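Side-chain contacts in catalase (Corynebacterium glutamicum, PDB 4B7H), which breaks hydrogen peroxide down to water and oxygen at a haem iron and is inhibited by nitric oxide: residues E84-S87 with E88-A92; K163-N166 with K167-L170; Q481-S484 with E485-P489; K507-Y510 with L511-K514. All blocks are in the same frame, centred on the assembly; numbering follows the deposited sequence.

Contact 1: E84-S87 with E88-A92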
# COMPACT_ATOMS: atom_id res chain seq x y z
N GLU A 84 39.95 12.70 19.49
CA GLU A 84 40.04 13.78 20.47
C GLU A 84 39.16 13.47 21.67
O GLU A 84 38.34 12.55 21.62
CB GLU A 84 39.60 15.10 19.83
CG GLU A 84 40.49 15.56 18.69
CD GLU A 84 41.81 16.13 19.18
OE1 GLU A 84 41.80 16.92 20.15
OE2 GLU A 84 42.86 15.78 18.60
N ASP A 85 39.33 14.23 22.75
CA ASP A 85 38.46 14.10 23.92
C ASP A 85 37.44 15.25 23.96
O ASP A 85 37.79 16.38 24.30
CB ASP A 85 39.30 14.07 25.20
CG ASP A 85 38.48 13.77 26.44
OD1 ASP A 85 37.24 13.82 26.38
OD2 ASP A 85 39.09 13.47 27.49
N VAL A 86 36.19 14.95 23.60
CA VAL A 86 35.11 15.94 23.67
C VAL A 86 34.13 15.63 24.79
O VAL A 86 33.01 16.14 24.82
CB VAL A 86 34.35 16.09 22.31
CG1 VAL A 86 35.27 16.67 21.26
CG2 VAL A 86 33.77 14.75 21.85
N SER A 87 34.56 14.79 25.74
CA SER A 87 33.70 14.37 26.85
C SER A 87 33.25 15.51 27.75
O SER A 87 32.23 15.40 28.42
CB SER A 87 34.37 13.27 27.68
OG SER A 87 35.51 13.77 28.37
N GLU A 88 33.98 16.62 27.77
CA GLU A 88 33.52 17.77 28.54
C GLU A 88 32.24 18.37 27.93
O GLU A 88 31.45 19.01 28.64
CB GLU A 88 34.61 18.84 28.68
CG GLU A 88 35.03 19.47 27.37
CD GLU A 88 36.24 20.37 27.54
OE1 GLU A 88 36.12 21.38 28.27
OE2 GLU A 88 37.30 20.07 26.96
N TYR A 89 32.02 18.13 26.64
CA TYR A 89 30.88 18.70 25.94
C TYR A 89 29.70 17.75 25.71
O TYR A 89 28.54 18.18 25.70
CB TYR A 89 31.31 19.24 24.58
CG TYR A 89 32.51 20.15 24.63
CD1 TYR A 89 32.41 21.42 25.18
CD2 TYR A 89 33.72 19.76 24.09
CE1 TYR A 89 33.50 22.27 25.21
CE2 TYR A 89 34.82 20.59 24.11
CZ TYR A 89 34.70 21.85 24.67
OH TYR A 89 35.78 22.69 24.70
N THR A 90 29.98 16.47 25.48
CA THR A 90 28.91 15.51 25.21
C THR A 90 29.18 14.15 25.83
O THR A 90 30.32 13.70 25.90
CB THR A 90 28.65 15.33 23.69
OG1 THR A 90 27.57 14.41 23.50
CG2 THR A 90 29.90 14.79 23.00
N LYS A 91 28.10 13.52 26.29
CA LYS A 91 28.17 12.17 26.81
C LYS A 91 27.78 11.14 25.76
O LYS A 91 27.71 9.95 26.06
CB LYS A 91 27.25 12.01 28.02
CG LYS A 91 25.76 12.12 27.68
CD LYS A 91 24.87 11.83 28.89
CE LYS A 91 23.39 11.93 28.53
NZ LYS A 91 22.54 11.69 29.72
N ALA A 92 27.51 11.60 24.53
CA ALA A 92 27.06 10.67 23.49
C ALA A 92 28.10 9.56 23.32
O ALA A 92 29.29 9.83 23.14
CB ALA A 92 26.83 11.41 22.17
O HOH W 1 36.82 17.08 26.73
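Val86 meets Tyr89 and Thr90 on the tight side of a bend wound like a single helical turn. Tyr89 N comes to Val86 O at 2.9 Å from well above the carbonyl plane, so it uses neither lone pair. Thr90 N lies in that plane, 3.1 Å from Val86 O. Apolar groups close in beside this: the Val86 and Thr90 side chains lie alongside each other, CG2 to CG2 4.0 Å, and Val86 CB sits 4.1 Å from CD2 of the Tyr89 ring. Thr90 turns its methyl to Val86 because OG1 is anti to the backbone N (chi1 -178°). That hydroxyl accepts from Ala92 N at 3.0 Å, an ST turn, and is also bonded to Gly336 O.

The other side is looser and wetter. There Asp85 makes an Asx turn: Ser87 OG donates to the syn lone pair of Asp85 OD1 over 2.6 Å, while Ser87 N meets the same oxygen nearly head-on at 2.9 Å, fixing the carboxylate. A water bridges Glu88 N, at 3.1 Å, to Asp85 O and, in one of two Glu88 conformers, to Glu88 OE2; in that conformer Glu88 CG lies over a face of the Tyr89 ring.

The bend belongs to the loop joining strands 73-82 and 100-108 of the catalase barrel. Trp216 of strand 214-217 packs on Val86, Tyr89 and Thr90, and Val307 of strand 305-314 lies against Val86.

Contact 2: K163-N166 with K167-L170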
# COMPACT_ATOMS: atom_id res chain seq x y z
N LYS A 163 10.84 21.11 -8.89
CA LYS A 163 10.41 19.93 -9.63
C LYS A 163 9.62 20.33 -10.88
O LYS A 163 9.98 21.30 -11.54
CB LYS A 163 9.68 18.93 -8.71
CG LYS A 163 10.62 18.24 -7.71
CD LYS A 163 9.86 17.25 -6.83
CE LYS A 163 10.76 16.18 -6.20
NZ LYS A 163 11.29 15.21 -7.21
N ARG A 164 8.58 19.59 -11.24
CA ARG A 164 7.96 19.78 -12.54
C ARG A 164 6.62 20.49 -12.47
O ARG A 164 5.83 20.27 -11.54
CB ARG A 164 7.79 18.43 -13.25
CG ARG A 164 9.12 17.73 -13.42
CD ARG A 164 9.00 16.27 -13.84
NE ARG A 164 10.33 15.68 -13.84
CZ ARG A 164 11.21 15.81 -14.83
NH1 ARG A 164 10.87 16.46 -15.94
NH2 ARG A 164 12.43 15.29 -14.71
N LEU A 165 6.36 21.32 -13.48
CA LEU A 165 5.06 21.97 -13.64
C LEU A 165 3.94 20.93 -13.68
O LEU A 165 4.10 19.85 -14.26
CB LEU A 165 5.04 22.78 -14.93
CG LEU A 165 5.96 24.00 -15.01
CD1 LEU A 165 5.96 24.57 -16.41
CD2 LEU A 165 5.52 25.05 -14.01
N ASN A 166 2.81 21.25 -13.08
CA ASN A 166 1.71 20.29 -13.05
C ASN A 166 1.13 19.99 -14.43
O ASN A 166 0.67 18.87 -14.67
CB ASN A 166 0.59 20.75 -12.11
CG ASN A 166 1.00 20.69 -10.65
OD1 ASN A 166 1.93 19.97 -10.28
ND2 ASN A 166 0.29 21.43 -9.81
N LYS A 167 1.16 20.96 -15.34
CA LYS A 167 0.49 20.75 -16.62
C LYS A 167 1.23 19.80 -17.56
O LYS A 167 0.60 19.00 -18.25
CB LYS A 167 0.14 22.09 -17.31
CG LYS A 167 1.33 22.88 -17.85
CD LYS A 167 0.87 24.21 -18.43
CE LYS A 167 2.04 25.01 -18.94
NZ LYS A 167 1.58 26.30 -19.51
N ASN A 168 2.56 19.87 -17.58
CA ASN A 168 3.31 19.22 -18.66
C ASN A 168 4.53 18.41 -18.22
O ASN A 168 5.28 17.91 -19.06
CB ASN A 168 3.73 20.25 -19.71
CG ASN A 168 4.63 21.35 -19.15
OD1 ASN A 168 5.15 21.24 -18.04
ND2 ASN A 168 4.83 22.40 -19.93
N GLY A 169 4.76 18.30 -16.92
CA GLY A 169 5.88 17.52 -16.43
C GLY A 169 7.26 18.07 -16.78
O GLY A 169 8.22 17.30 -16.83
N LEU A 170 7.37 19.38 -17.02
CA LEU A 170 8.66 19.99 -17.30
C LEU A 170 9.15 20.81 -16.11
O LEU A 170 8.35 21.50 -15.47
CB LEU A 170 8.58 20.92 -18.52
CG LEU A 170 8.20 20.25 -19.84
CD1 LEU A 170 8.13 21.29 -20.96
CD2 LEU A 170 9.18 19.13 -20.20
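The chain doubles back, 163-166 and 167-170 running 154° apart, and the return is closed by Leu165 N donating to Leu170 O at 2.8 Å and Gly169 N to Leu165 O at 3.1 Å. Gly169 takes the left-handed helical conformation (phi 66°) that the return needs. Its carbonyl is met by Arg164, which reaches along the turn with an extended chain from CG to NE and swings its guanidinium round so that NH1 sits 2.9 Å from Gly169 O. The oxygen lies at the guanidinium edge, close to its plane.

This is the loop between helices 155-162 and 173-182 of the catalase fold, set into the tetramer interface. Arg164 NE bridges to Glu113, NH1 also to Asp253 of the second subunit, and Arg256 of that subunit gives Gly169 O another donor.

Across the turn Leu165 and Asn168 point the same way, with Leu165 CB 3.5 Å from Asn168 OD1. That oxygen accepts from Leu170 N at 3.1 Å, an Asx turn, the donor standing above the amide's carbonyl plane. Leu165 CG rests 3.5 Å from Leu170 O. On the outer side Asn166 OD1 receives a bond from Arg381 of the third subunit.

Contact 3: Q481-S484 with E485-P489; sequences QGIS and EATEP
Ser484 and Thr487 make the capping bond that starts a helix: Thr487 N donates to Ser484 OG at 3.2 Å, bent to 144°. The serine hydroxyl can reach it because OG sits between its own backbone N and carbonyl carbon (chi1 73°), leaning over the first turn. Both hydroxyls, Ser484 OG and Thr487 OG1, are bonded to Asp174 OD1, so one carboxylate oxygen holds the two together.

Backbone bonds carry the turn onward. Glu488 N reaches Ser484 O at 3.2 Å, while Thr487 N adds a weak bond to the same oxygen.

A water adds a further link. It donates to Ile483 O at 2.8 Å and to Glu488 OE2 at 2.8 Å, tying the loop to the helix. Glu488 OE2 is gripped further by Tyr510 and Lys514, which leaves this carboxylate firmly placed.

The apolar contacts come from Ile483. With CG1 turned in above the backbone (chi1 64°), its CD1 crosses the Glu488 chain obliquely, 3.7 Å from Glu488 CG, and Ile483 CB, at the branch point, lies 4.0 Å from Thr487 CG2.

The segment ends the loop after helix 466-479 and opens helix 487-498. Ile483 touches Trp177 of helix 173-182 and Tyr510 of helix 500-514, and Arg401 of the third subunit packs on Ser484, Ala486 and Thr487.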
# COMPACT_ATOMS: atom_id res chain seq x y z
N GLN A 481 18.11 31.68 -17.85
CA GLN A 481 17.58 31.55 -19.21
C GLN A 481 16.23 30.84 -19.18
O GLN A 481 16.09 29.74 -18.64
CB GLN A 481 18.57 30.83 -20.13
CG GLN A 481 19.94 31.50 -20.23
CD GLN A 481 19.88 32.97 -20.61
OE1 GLN A 481 20.63 33.78 -20.07
NE2 GLN A 481 19.00 33.33 -21.54
N GLY A 482 15.22 31.50 -19.74
CA GLY A 482 13.88 30.94 -19.76
C GLY A 482 12.89 31.61 -18.81
O GLY A 482 11.69 31.37 -18.91
N ILE A 483 13.37 32.46 -17.91
CA ILE A 483 12.44 33.20 -17.07
C ILE A 483 11.61 34.18 -17.89
O ILE A 483 12.01 34.62 -18.97
CB ILE A 483 13.14 33.94 -15.90
CG1 ILE A 483 14.10 35.03 -16.42
CG2 ILE A 483 13.83 32.94 -14.97
CD1 ILE A 483 14.79 35.82 -15.33
N SER A 484 10.43 34.50 -17.37
CA SER A 484 9.52 35.42 -18.04
C SER A 484 9.98 36.86 -17.87
O SER A 484 10.82 37.16 -17.01
CB SER A 484 8.11 35.28 -17.47
OG SER A 484 8.03 35.83 -16.17
N GLU A 485 9.41 37.76 -18.67
CA GLU A 485 9.71 39.18 -18.53
C GLU A 485 9.29 39.71 -17.16
O GLU A 485 9.94 40.60 -16.61
CB GLU A 485 9.02 39.99 -19.62
CG GLU A 485 9.55 39.74 -21.00
CD GLU A 485 8.84 40.58 -22.04
OE1 GLU A 485 7.75 41.10 -21.73
OE2 GLU A 485 9.38 40.72 -23.15
N ALA A 486 8.22 39.16 -16.60
CA ALA A 486 7.77 39.58 -15.26
C ALA A 486 8.80 39.24 -14.20
O ALA A 486 8.99 39.97 -13.23
CB ALA A 486 6.44 38.91 -14.93
N THR A 487 9.47 38.10 -14.38
CA THR A 487 10.42 37.62 -13.39
C THR A 487 11.78 38.32 -13.46
O THR A 487 12.48 38.43 -12.45
CB THR A 487 10.54 36.10 -13.51
OG1 THR A 487 9.25 35.53 -13.25
CG2 THR A 487 11.55 35.51 -12.53
N GLU A 488 12.16 38.79 -14.65
CA GLU A 488 13.46 39.44 -14.83
C GLU A 488 13.81 40.51 -13.77
O GLU A 488 14.83 40.37 -13.09
CB GLU A 488 13.64 39.97 -16.26
CG GLU A 488 13.82 38.86 -17.28
CD GLU A 488 13.76 39.36 -18.72
OE1 GLU A 488 13.31 40.50 -18.95
OE2 GLU A 488 14.14 38.59 -19.62
N PRO A 489 12.96 41.55 -13.61
CA PRO A 489 13.31 42.57 -12.61
C PRO A 489 13.34 42.05 -11.18
O PRO A 489 14.14 42.56 -10.39
CB PRO A 489 12.20 43.63 -12.78
CG PRO A 489 11.07 42.89 -13.41
CD PRO A 489 11.71 41.90 -14.32
O HOH W 2 12.20 36.84 -20.59

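Contact 4: K507-Y510 with L511-K514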
# COMPACT_ATOMS: atom_id res chain seq x y z
N LYS A 507 23.10 40.91 -14.48
CA LYS A 507 22.23 41.48 -15.50
C LYS A 507 22.97 41.64 -16.83
O LYS A 507 22.42 41.35 -17.89
CB LYS A 507 21.62 42.81 -15.05
CG LYS A 507 20.67 43.43 -16.06
CD LYS A 507 19.94 44.65 -15.50
CE LYS A 507 18.99 45.23 -16.54
NZ LYS A 507 18.18 46.37 -16.01
N GLU A 508 24.21 42.11 -16.77
CA GLU A 508 25.06 42.23 -17.96
C GLU A 508 25.15 40.92 -18.73
O GLU A 508 24.92 40.86 -19.94
CB GLU A 508 26.48 42.60 -17.56
CG GLU A 508 26.75 44.06 -17.40
CD GLU A 508 28.22 44.35 -17.60
OE1 GLU A 508 29.04 43.66 -16.96
OE2 GLU A 508 28.55 45.25 -18.41
N LEU A 509 25.52 39.86 -18.01
CA LEU A 509 25.73 38.57 -18.65
C LEU A 509 24.41 37.98 -19.13
O LEU A 509 24.35 37.41 -20.22
CB LEU A 509 26.43 37.61 -17.69
CG LEU A 509 27.91 37.94 -17.45
CD1 LEU A 509 28.51 37.08 -16.34
CD2 LEU A 509 28.70 37.79 -18.75
N TYR A 510 23.36 38.15 -18.34
CA TYR A 510 22.04 37.65 -18.73
C TYR A 510 21.59 38.27 -20.05
O TYR A 510 21.12 37.56 -20.95
CB TYR A 510 21.01 37.94 -17.64
CG TYR A 510 19.61 37.58 -18.04
CD1 TYR A 510 19.22 36.25 -18.16
CD2 TYR A 510 18.66 38.57 -18.31
CE1 TYR A 510 17.93 35.90 -18.54
CE2 TYR A 510 17.36 38.23 -18.68
CZ TYR A 510 17.01 36.89 -18.80
OH TYR A 510 15.73 36.53 -19.16
N LEU A 511 21.72 39.58 -20.18
CA LEU A 511 21.29 40.26 -21.39
C LEU A 511 22.16 39.92 -22.61
O LEU A 511 21.67 39.89 -23.74
CB LEU A 511 21.22 41.77 -21.18
CG LEU A 511 20.11 42.19 -20.21
CD1 LEU A 511 20.17 43.68 -19.95
CD2 LEU A 511 18.74 41.79 -20.74
N GLN A 512 23.44 39.64 -22.37
CA GLN A 512 24.33 39.21 -23.45
C GLN A 512 23.84 37.90 -24.05
O GLN A 512 23.90 37.68 -25.26
CB GLN A 512 25.75 39.00 -22.92
CG GLN A 512 26.58 40.26 -22.74
CD GLN A 512 27.97 39.96 -22.19
OE1 GLN A 512 28.45 38.83 -22.26
NE2 GLN A 512 28.61 40.99 -21.64
N LYS A 513 23.36 37.01 -23.18
CA LYS A 513 22.96 35.66 -23.58
C LYS A 513 21.53 35.58 -24.10
O LYS A 513 21.19 34.69 -24.88
CB LYS A 513 23.12 34.71 -22.40
CG LYS A 513 24.55 34.58 -21.91
CD LYS A 513 24.61 33.94 -20.54
CE LYS A 513 26.02 33.99 -19.98
NZ LYS A 513 26.08 33.32 -18.66
N LYS A 514 20.69 36.51 -23.65
CA LYS A 514 19.29 36.54 -24.06
C LYS A 514 19.17 37.11 -25.46
O LYS A 514 18.44 36.59 -26.30
CB LYS A 514 18.48 37.42 -23.09
CG LYS A 514 16.98 37.42 -23.33
CD LYS A 514 16.30 38.50 -22.51
CE LYS A 514 14.83 38.60 -22.85
NZ LYS A 514 14.17 39.75 -22.16
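Tyr510 O takes two donors from the next turn of the helix: Lys514 N at 2.9 Å, in the carbonyl plane, and a weak, strongly bent bond from Lys513 N. Leu511 N to Lys507 O, at 3.0 Å, and Gln512 N to Glu508 O continue the alpha-helical pattern.

On the side chains, the extended Lys514 chain passes the Tyr510 ring at a slant, its CD lying 4.0 Å from Tyr510 CE2 and 3.9 Å from Tyr510 OH. Both residues start from CG anti to the backbone N (chi1 174° for Tyr510 and -175° for Lys514), which swings the ring and the lysine chain to the same flank. The two methyls of Leu511 reach different neighbours: CD1 lies 3.9 Å from Lys507 CG, and CD2 comes within 4.0 Å of Tyr510 CD2. Away from this flank, Leu509 CD2 touches Gln512 OE1 at 3.7 Å. Leu509 also packs on helix 466-479, where Lys513 NZ reaches Asp474, Ser477 and Asn478.

The aliphatic part of Lys514 thus touches the hydroxyl end of the ring while its charge sits next to Glu488, the acid both residues share; this would probably keep that acid ionised and tie the chain's last helical turn to helix 487-498.

Contacts 3 and 4 form one cluster at the C-terminal end, their centres 12 Å apart. Glu488 OE2 of contact 3 joins them, 2.6 Å from Tyr510 OH and 2.8 Å from Lys514 NZ of contact 4. Contact 2 lies on the same side of the chain, its centre about 18 Å from that of contact 3, and both touch the third subunit. Contact 1 stands apart, about 49 Å from contact 2 between centres and across the centre of the chain. Contact 2 comes near the active site: the Lys163 side chain is about 9 Å from the bound nitric oxide and about 10 Å from the haem.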